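Local coordinates for protein alpha-galactosidase (Umbelopsis vinacea, PDB 3A5V) that probably hydrolyses terminal alpha-linked galactose from oligosaccharides and other galactosides, as a glycoside hydrolase of family 27, at residues N57-E60 / T64-A67. Numbering follows the deposited sequence.
With MAN (alpha-D-mannopyranose), chain B; MAN (alpha-D-mannopyranose), chain C.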
loop_
_atom_site.group_PDB
_atom_site.type_symbol
_atom_site.label_atom_id
_atom_site.label_comp_id
_atom_site.label_asym_id
_atom_site.label_seq_id
_atom_site.Cartn_x
_atom_site.Cartn_y
_atom_site.Cartn_z
ATOM N N ASN A 57 21.481 -33.234 -2.968
ATOM C CA ASN A 57 20.024 -33.358 -3.127
ATOM C C ASN A 57 19.233 -33.484 -1.820
ATOM O O ASN A 57 18.045 -33.167 -1.789
ATOM C CB ASN A 57 19.674 -34.526 -4.062
ATOM C CG ASN A 57 19.959 -35.873 -3.420
ATOM O OD1 ASN A 57 21.069 -36.113 -2.939
ATOM N ND2 ASN A 57 18.951 -36.752 -3.386
ATOM N N GLU A 58 19.884 -33.945 -0.752
ATOM C CA GLU A 58 19.237 -34.079 0.548
ATOM C C GLU A 58 20.231 -33.803 1.664
ATOM O O GLU A 58 21.435 -33.947 1.464
ATOM C CB GLU A 58 18.602 -35.475 0.725
ATOM C CG GLU A 58 17.423 -35.798 -0.252
ATOM C CD GLU A 58 16.207 -34.836 -0.149
ATOM O OE1 GLU A 58 15.912 -34.321 0.958
ATOM O OE2 GLU A 58 15.533 -34.603 -1.188
ATOM N N ARG A 59 19.719 -33.388 2.824
ATOM C CA ARG A 59 20.521 -33.222 4.036
ATOM C C ARG A 59 20.999 -34.576 4.575
ATOM O O ARG A 59 20.400 -35.617 4.290
ATOM C CB ARG A 59 19.723 -32.496 5.121
ATOM C CG ARG A 59 19.448 -31.032 4.805
ATOM C CD ARG A 59 18.661 -30.308 5.914
ATOM N NE ARG A 59 18.530 -28.895 5.559
ATOM C CZ ARG A 59 19.447 -27.962 5.812
ATOM N NH1 ARG A 59 20.553 -28.256 6.507
ATOM N NH2 ARG A 59 19.242 -26.709 5.402
ATOM N N GLU A 60 22.086 -34.540 5.337
ATOM C CA GLU A 60 22.596 -35.715 6.028
ATOM C C GLU A 60 21.639 -36.077 7.169
ATOM O O GLU A 60 20.800 -35.261 7.581
ATOM C CB GLU A 60 24.005 -35.430 6.572
ATOM C CG GLU A 60 25.020 -34.988 5.500
ATOM C CD GLU A 60 25.151 -36.006 4.366
ATOM O OE1 GLU A 60 25.381 -37.192 4.669
ATOM O OE2 GLU A 60 25.019 -35.641 3.174
ATOM N N THR A 64 23.004 -31.630 8.531
ATOM C CA THR A 64 23.815 -30.702 7.742
ATOM C C THR A 64 23.571 -30.909 6.244
ATOM O O THR A 64 23.113 -31.985 5.803
ATOM C CB THR A 64 25.337 -30.726 8.071
ATOM O OG1 THR A 64 25.922 -31.926 7.575
ATOM C CG2 THR A 64 25.576 -30.636 9.556
ATOM N N LEU A 65 23.827 -29.860 5.471
ATOM C CA LEU A 65 23.664 -29.940 4.034
ATOM C C LEU A 65 25.049 -29.830 3.409
ATOM O O LEU A 65 25.709 -28.781 3.486
ATOM C CB LEU A 65 22.727 -28.839 3.505
ATOM C CG LEU A 65 22.432 -28.884 1.996
ATOM C CD1 LEU A 65 21.691 -30.170 1.585
ATOM C CD2 LEU A 65 21.639 -27.653 1.564
ATOM N N LEU A 66 25.490 -30.923 2.801
ATOM C CA LEU A 66 26.792 -30.952 2.151
ATOM C C LEU A 66 26.664 -30.564 0.674
ATOM O O LEU A 66 25.551 -30.396 0.157
ATOM C CB LEU A 66 27.443 -32.344 2.332
ATOM C CG LEU A 66 27.676 -32.834 3.778
ATOM C CD1 LEU A 66 28.324 -34.239 3.756
ATOM C CD2 LEU A 66 28.532 -31.862 4.590
ATOM N N ALA A 67 27.805 -30.398 0.005
ATOM C CA ALA A 67 27.821 -30.061 -1.410
ATOM C C ALA A 67 27.612 -31.298 -2.283
ATOM O O ALA A 67 27.864 -32.423 -1.840
ATOM C CB ALA A 67 29.126 -29.375 -1.775
HETATM C C1 MAN B . 14.861 -37.213 -4.257
HETATM C C2 MAN B . 15.321 -35.746 -4.371
HETATM C C3 MAN B . 15.587 -35.337 -5.831
HETATM C C4 MAN B . 16.442 -36.378 -6.556
HETATM C C5 MAN B . 15.912 -37.800 -6.330
HETATM C C6 MAN B . 16.802 -38.858 -6.986
HETATM O O2 MAN B . 16.469 -35.524 -3.579
HETATM O O3 MAN B . 16.245 -34.086 -5.932
HETATM O O4 MAN B . 16.448 -36.066 -7.932
HETATM O O5 MAN B . 15.758 -38.079 -4.939
HETATM O O6 MAN B . 18.046 -38.929 -6.319
HETATM C C1 MAN C . 15.319 -33.004 -6.193
HETATM C C2 MAN C . 15.831 -32.137 -7.348
HETATM C C3 MAN C . 17.104 -31.380 -6.958
HETATM C C4 MAN C . 17.012 -30.722 -5.580
HETATM C C5 MAN C . 16.335 -31.631 -4.545
HETATM C C6 MAN C . 16.073 -30.924 -3.220
HETATM O O2 MAN C . 14.843 -31.207 -7.755
HETATM O O3 MAN C . 17.388 -30.394 -7.931
HETATM O O4 MAN C . 18.326 -30.424 -5.167
HETATM O O5 MAN C . 15.120 -32.185 -5.052
HETATM O O6 MAN C . 15.119 -29.896 -3.382
HETATM O O HOH W 1 23.863 -33.357 2.474
#
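Between E60 and T64 the backbone closes on itself through one direct hydrogen bond, E60 N to T64 O at 2.8 Å, nearly straight at 167°; R59 and L65, beside it, bring their CA atoms to 4.5 Å. Two residues further, a water bridges the backbones, donating to E58 O and to E60 OE2 and accepting from L66 N at 2.9 Å. E60 reaches it because its chain folds back at chi2 (-57°), which also lays the carboxylate across L66, with OE2 3.6 Å from CD1. OE2 also pairs with K56, so an alanine here would probably leave that lysine without its mate and the water less firmly held. Small T64 sets OG1 3.8 Å from E60 CG and rests on I113 and T117 of helix 111-121. The segments form an irregular bend in the long surface loop from strand 47-49 to helix 76-85 of the (beta/alpha)8 barrel. The long chain and planar cation of R59 can pack on L65, whose CB lies over one guanidinium face, offset toward the rim, 3.7 Å from the plane, and still reach D114, the Y110 ring and the carbonyls of K63 and A106. L65, branched and apolar, brings CD1 to 3.8 Å from E58 O. At the far end of 57-60, the chain B mannose O2 accepts from N57 ND2 and donates to E58 OE2 (2.7 Å), amide and carboxylate suiting its two roles.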